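Side-chain contacts in predicted DNA-binding transcriptional regulator (PDB 7DWN), which probably binds cis-regulatory DNA as a LysR-family transcription factor and controls the expression of its target genes: residues A134-E137 and L138-A142; W239-A242 and Y243-Q246. All coordinates share one frame; numbering follows the deposited sequence.

Contact 1 (A134-E137 and L138-A142); sequences ATKE and LREGA
Lys136 and Glu140, one helical turn apart, join in a salt bridge with NZ of Lys136 2.6 Å from OE1 of Glu140. The lysine chain is extended to CE and bends only at its last torsion (chi4 -65°), which folds the ammonium group over the carboxylate; OE1 is approached from above the carboxylate plane. Along the same turn the backbone keeps its helical bonds: N of Glu140 donates to O of Lys136 at 2.9 Å, and N of Arg139 to O of Thr135 at 3.0 Å. The helix then ends in a Schellman motif: Gly141, with positive phi (94°), turns the chain, N of Ala142 donates to O of Glu137 at 3.0 Å, and a weak bond links N of Gly141 to O of Leu138. This closes the helix of a beta-alpha-beta crossover from strand 123-128 to strand 145-149, which flank strand 94-99. CB of Ala142 makes a short contact with OE1 of Glu137, at 3.1 Å. On the other flank Arg139 folds back along the helix through a bend at chi3. CA of Lys136 and O of Thr135 lie on one face of its guanidinium, both offset toward the rim, while NH1 lies 3.4 Å from CG2 of Thr135 and is hydrogen-bonded to OH of Tyr159. NH2 rests against CB of Lys136, also at 3.4 Å, the two side chains crossing at about a right angle.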
ATOM      1  N   ALA A 134     -16.204  -1.327  -5.182  1.00 55.90           N
ATOM      2  CA  ALA A 134     -16.700  -2.041  -6.358  1.00 56.94           C
ATOM      3  C   ALA A 134     -16.225  -1.390  -7.650  1.00 60.43           C
ATOM      4  O   ALA A 134     -15.934  -2.083  -8.631  1.00 57.11           O
ATOM      5  CB  ALA A 134     -18.226  -2.107  -6.326  1.00 52.37           C
ATOM      6  N   THR A 135     -16.146  -0.059  -7.672  1.00 57.86           N
ATOM      7  CA  THR A 135     -15.641   0.643  -8.849  1.00 55.51           C
ATOM      8  C   THR A 135     -14.195   0.249  -9.137  1.00 49.66           C
ATOM      9  O   THR A 135     -13.839  -0.101 -10.273  1.00 49.87           O
ATOM     10  CB  THR A 135     -15.765   2.152  -8.628  1.00 60.48           C
ATOM     11  OG1 THR A 135     -17.020   2.438  -8.001  1.00 69.50           O
ATOM     12  CG2 THR A 135     -15.705   2.898  -9.940  1.00 63.23           C
ATOM     13  N   LYS A 136     -13.351   0.285  -8.106  1.00 59.31           N
ATOM     14  CA  LYS A 136     -11.959  -0.119  -8.263  1.00 65.29           C
ATOM     15  C   LYS A 136     -11.848  -1.602  -8.599  1.00 61.84           C
ATOM     16  O   LYS A 136     -11.000  -2.000  -9.408  1.00 59.85           O
ATOM     17  CB  LYS A 136     -11.183   0.214  -6.989  1.00 74.17           C
ATOM     18  CG  LYS A 136      -9.713  -0.159  -7.013  1.00 76.53           C
ATOM     19  CD  LYS A 136      -8.994   0.446  -5.818  1.00 80.33           C
ATOM     20  CE  LYS A 136      -7.580  -0.087  -5.689  1.00 90.91           C
ATOM     21  NZ  LYS A 136      -7.568  -1.546  -5.398  1.00 95.61           N
ATOM     22  N   GLU A 137     -12.693  -2.437  -7.986  1.00 66.16           N
ATOM     23  CA  GLU A 137     -12.692  -3.862  -8.307  1.00 70.27           C
ATOM     24  C   GLU A 137     -13.032  -4.095  -9.774  1.00 71.19           C
ATOM     25  O   GLU A 137     -12.469  -4.988 -10.418  1.00 77.85           O
ATOM     26  CB  GLU A 137     -13.682  -4.605  -7.408  1.00 75.60           C
ATOM     27  CG  GLU A 137     -13.348  -4.565  -5.924  1.00 81.51           C
ATOM     28  CD  GLU A 137     -12.431  -5.689  -5.493  1.00 92.77           C
ATOM     29  OE1 GLU A 137     -12.604  -6.822  -5.987  1.00 97.64           O
ATOM     30  OE2 GLU A 137     -11.537  -5.441  -4.656  1.00 98.71           O
ATOM     31  N   LEU A 138     -13.954  -3.298 -10.316  1.00 61.40           N
ATOM     32  CA  LEU A 138     -14.317  -3.425 -11.722  1.00 56.63           C
ATOM     33  C   LEU A 138     -13.181  -2.962 -12.623  1.00 54.98           C
ATOM     34  O   LEU A 138     -12.919  -3.576 -13.665  1.00 49.93           O
ATOM     35  CB  LEU A 138     -15.592  -2.627 -12.001  1.00 54.40           C
ATOM     36  CG  LEU A 138     -16.370  -2.918 -13.285  1.00 52.69           C
ATOM     37  CD1 LEU A 138     -16.833  -4.364 -13.315  1.00 49.42           C
ATOM     38  CD2 LEU A 138     -17.556  -1.975 -13.403  1.00 36.10           C
ATOM     39  N   ARG A 139     -12.490  -1.885 -12.236  1.00 54.15           N
ATOM     40  CA  ARG A 139     -11.361  -1.411 -13.033  1.00 63.33           C
ATOM     41  C   ARG A 139     -10.229  -2.433 -13.058  1.00 65.22           C
ATOM     42  O   ARG A 139      -9.685  -2.749 -14.123  1.00 68.53           O
ATOM     43  CB  ARG A 139     -10.853  -0.072 -12.500  1.00 69.95           C
ATOM     44  CG  ARG A 139     -11.692   1.120 -12.903  1.00 73.31           C
ATOM     45  CD  ARG A 139     -10.943   2.413 -12.630  1.00 80.32           C
ATOM     46  NE  ARG A 139     -10.424   2.460 -11.266  1.00 89.82           N
ATOM     47  CZ  ARG A 139     -11.106   2.918 -10.221  1.00 90.07           C
ATOM     48  NH1 ARG A 139     -12.341   3.373 -10.380  1.00 88.76           N
ATOM     49  NH2 ARG A 139     -10.553   2.923  -9.015  1.00 86.63           N
ATOM     50  N   GLU A 140      -9.862  -2.966 -11.889  1.00 63.91           N
ATOM     51  CA  GLU A 140      -8.703  -3.848 -11.800  1.00 69.94           C
ATOM     52  C   GLU A 140      -8.924  -5.188 -12.490  1.00 67.09           C
ATOM     53  O   GLU A 140      -7.950  -5.901 -12.756  1.00 62.43           O
ATOM     54  CB  GLU A 140      -8.330  -4.089 -10.336  1.00 77.61           C
ATOM     55  CG  GLU A 140      -7.960  -2.834  -9.567  1.00 80.75           C
ATOM     56  CD  GLU A 140      -7.572  -3.130  -8.132  1.00 83.57           C
ATOM     57  OE1 GLU A 140      -6.619  -2.495  -7.632  1.00 86.34           O
ATOM     58  OE2 GLU A 140      -8.216  -4.001  -7.508  1.00 83.01           O
ATOM     59  N   GLY A 141     -10.170  -5.546 -12.781  1.00 68.12           N
ATOM     60  CA  GLY A 141     -10.481  -6.837 -13.352  1.00 66.45           C
ATOM     61  C   GLY A 141     -10.856  -7.911 -12.357  1.00 57.55           C
ATOM     62  O   GLY A 141     -10.910  -9.086 -12.738  1.00 57.75           O
ATOM     63  N   ALA A 142     -11.113  -7.550 -11.098  1.00 47.75           N
ATOM     64  CA  ALA A 142     -11.519  -8.537 -10.105  1.00 46.18           C
ATOM     65  C   ALA A 142     -12.899  -9.112 -10.396  1.00 50.98           C
ATOM     66  O   ALA A 142     -13.215 -10.204  -9.913  1.00 60.14           O
ATOM     67  CB  ALA A 142     -11.495  -7.919  -8.709  1.00 47.00           C
TER

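Contact 2 (W239-A242 and Y243-Q246)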
ATOM      1  N   TRP A 239     -39.426   1.353   3.558  1.00 33.79           N
ATOM      2  CA  TRP A 239     -39.446   1.539   2.113  1.00 33.83           C
ATOM      3  C   TRP A 239     -38.702   0.368   1.487  1.00 33.56           C
ATOM      4  O   TRP A 239     -37.471   0.306   1.527  1.00 39.75           O
ATOM      5  CB  TRP A 239     -38.825   2.875   1.722  1.00 40.16           C
ATOM      6  CG  TRP A 239     -39.795   4.013   1.767  1.00 44.41           C
ATOM      7  CD1 TRP A 239     -40.466   4.563   0.713  1.00 41.33           C
ATOM      8  CD2 TRP A 239     -40.211   4.735   2.930  1.00 37.38           C
ATOM      9  NE1 TRP A 239     -41.273   5.588   1.149  1.00 41.07           N
ATOM     10  CE2 TRP A 239     -41.134   5.714   2.506  1.00 38.30           C
ATOM     11  CE3 TRP A 239     -39.893   4.649   4.287  1.00 34.87           C
ATOM     12  CZ2 TRP A 239     -41.743   6.597   3.397  1.00 41.07           C
ATOM     13  CZ3 TRP A 239     -40.493   5.529   5.166  1.00 35.49           C
ATOM     14  CH2 TRP A 239     -41.408   6.490   4.718  1.00 36.13           C
ATOM     15  N   LEU A 240     -39.446  -0.560   0.911  1.00 32.93           N
ATOM     16  CA  LEU A 240     -38.840  -1.737   0.325  1.00 33.00           C
ATOM     17  C   LEU A 240     -38.965  -1.709  -1.192  1.00 41.67           C
ATOM     18  O   LEU A 240     -39.966  -1.211  -1.720  1.00 42.58           O
ATOM     19  CB  LEU A 240     -39.492  -3.014   0.867  1.00 33.29           C
ATOM     20  CG  LEU A 240     -39.440  -3.150   2.389  1.00 38.83           C
ATOM     21  CD1 LEU A 240     -40.078  -4.452   2.849  1.00 41.06           C
ATOM     22  CD2 LEU A 240     -38.001  -3.059   2.862  1.00 33.43           C
ATOM     23  N   PRO A 241     -37.961  -2.203  -1.915  1.00 46.96           N
ATOM     24  CA  PRO A 241     -38.086  -2.293  -3.373  1.00 44.80           C
ATOM     25  C   PRO A 241     -39.213  -3.240  -3.750  1.00 47.75           C
ATOM     26  O   PRO A 241     -39.400  -4.292  -3.135  1.00 43.68           O
ATOM     27  CB  PRO A 241     -36.719  -2.824  -3.818  1.00 42.88           C
ATOM     28  CG  PRO A 241     -36.158  -3.494  -2.608  1.00 51.42           C
ATOM     29  CD  PRO A 241     -36.656  -2.690  -1.443  1.00 43.76           C
ATOM     30  N   ALA A 242     -39.972  -2.850  -4.773  1.00 39.53           N
ATOM     31  CA  ALA A 242     -41.201  -3.568  -5.087  1.00 35.27           C
ATOM     32  C   ALA A 242     -40.928  -4.983  -5.580  1.00 33.29           C
ATOM     33  O   ALA A 242     -41.761  -5.873  -5.381  1.00 36.89           O
ATOM     34  CB  ALA A 242     -42.013  -2.787  -6.116  1.00 51.09           C
ATOM     35  N   TYR A 243     -39.773  -5.221  -6.207  1.00 30.48           N
ATOM     36  CA  TYR A 243     -39.485  -6.554  -6.727  1.00 35.05           C
ATOM     37  C   TYR A 243     -39.222  -7.569  -5.622  1.00 46.57           C
ATOM     38  O   TYR A 243     -39.240  -8.776  -5.891  1.00 59.50           O
ATOM     39  CB  TYR A 243     -38.293  -6.511  -7.688  1.00 31.00           C
ATOM     40  CG  TYR A 243     -37.006  -5.997  -7.077  1.00 39.01           C
ATOM     41  CD1 TYR A 243     -36.200  -6.824  -6.305  1.00 36.84           C
ATOM     42  CD2 TYR A 243     -36.586  -4.690  -7.292  1.00 40.32           C
ATOM     43  CE1 TYR A 243     -35.026  -6.364  -5.750  1.00 36.16           C
ATOM     44  CE2 TYR A 243     -35.406  -4.220  -6.742  1.00 42.35           C
ATOM     45  CZ  TYR A 243     -34.632  -5.063  -5.970  1.00 39.15           C
ATOM     46  OH  TYR A 243     -33.457  -4.608  -5.419  1.00 34.64           O
ATOM     47  N   SER A 244     -38.983  -7.117  -4.393  1.00 42.46           N
ATOM     48  CA  SER A 244     -38.652  -8.011  -3.293  1.00 40.20           C
ATOM     49  C   SER A 244     -39.848  -8.362  -2.418  1.00 43.19           C
ATOM     50  O   SER A 244     -39.710  -9.198  -1.519  1.00 43.90           O
ATOM     51  CB  SER A 244     -37.556  -7.391  -2.419  1.00 38.65           C
ATOM     52  OG  SER A 244     -38.078  -6.355  -1.602  1.00 39.08           O
ATOM     53  N   ILE A 245     -41.010  -7.752  -2.650  1.00 46.06           N
ATOM     54  CA  ILE A 245     -42.172  -7.977  -1.797  1.00 56.40           C
ATOM     55  C   ILE A 245     -43.408  -8.249  -2.644  1.00 67.03           C
ATOM     56  O   ILE A 245     -44.536  -7.992  -2.209  1.00 67.00           O
ATOM     57  CB  ILE A 245     -42.416  -6.777  -0.863  1.00 54.92           C
ATOM     58  CG1 ILE A 245     -42.573  -5.493  -1.680  1.00 49.80           C
ATOM     59  CG2 ILE A 245     -41.287  -6.646   0.151  1.00 51.81           C
ATOM     60  CD1 ILE A 245     -43.028  -4.307  -0.869  1.00 48.99           C
ATOM     61  N   GLN A 246     -43.211  -8.772  -3.857  1.00 73.73           N
ATOM     62  CA  GLN A 246     -44.345  -8.985  -4.753  1.00 75.18           C
ATOM     63  C   GLN A 246     -45.277 -10.071  -4.230  1.00 75.82           C
ATOM     64  O   GLN A 246     -46.502  -9.918  -4.279  1.00 74.61           O
ATOM     65  CB  GLN A 246     -43.852  -9.328  -6.159  1.00 71.85           C
ATOM     66  CG  GLN A 246     -43.311  -8.136  -6.932  1.00 73.98           C
ATOM     67  CD  GLN A 246     -44.317  -7.003  -7.046  1.00 81.61           C
ATOM     68  OE1 GLN A 246     -45.521  -7.233  -7.174  1.00 87.50           O
ATOM     69  NE2 GLN A 246     -43.826  -5.771  -6.995  1.00 80.56           N
TER
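Leu240 meets Ile245 at the end of strand 238-241, where CD1 of the leucine lies 3.7 Å from CG2 of the isoleucine. The two side chains cross at about a right angle, and both also pack on Val172 of strand 160-174, so that the turn is tied to the sheet by apolar contacts. Pro241 comes next and is engaged through both its ring and its carbonyl. Its CB sits over the face of the Tyr243 ring in a CH-pi contact, 3.9 Å from the centroid and 29° off the normal, with CE2 of Tyr243 the closest ring atom to CB, at 3.5 Å. A chi1 of 59° turns the phenol back so that its face meets the proline ring, and OH of Tyr243 is hydrogen-bonded to OG of Ser102 in helix 101-114. O of Pro241 takes two hydrogen bonds from Ser244: OG at 2.9 Å, tilted only slightly from the carbonyl plane, and the amide N at 3.1 Å, from well above that plane. The hydroxyl can return to this oxygen because it stands between its own backbone N and carbonyl carbon. Ala242 continues the turn with weaker links. Its O accepts a long, weak bond from N of Ile245, and NE2 of Gln246 comes close to it in a weak, bent bond, doubtful because that side chain is poorly ordered. Taken together this is a short 3-10 segment, anchored by a carbonyl oxygen that accepts two hydrogen bonds, that carries the chain from a strand into helix 246-250 within the periplasmic-binding-protein-like effector domain of LysR regulators.

Both contacts lie in the LysR substrate-binding region, but they do not touch: their centres are 29 Å apart and their nearest atoms about 15 Å. Contact 1 finishes a helix that connects two parallel strands, whereas contact 2 begins where an antiparallel strand runs out and leads toward a helix. The sheet relates them: strand 145-149, which follows contact 1, and strand 160-174, which pairs with the strand of contact 2, both pair with strand 264-272. Contact 2 is the one near a bound small molecule, since the side chain of Tyr243 is about 5 Å from a MES molecule. That buffer probably came from the crystallisation liquor, yet its place is consistent with a pocket, such as the effector cleft of relatives.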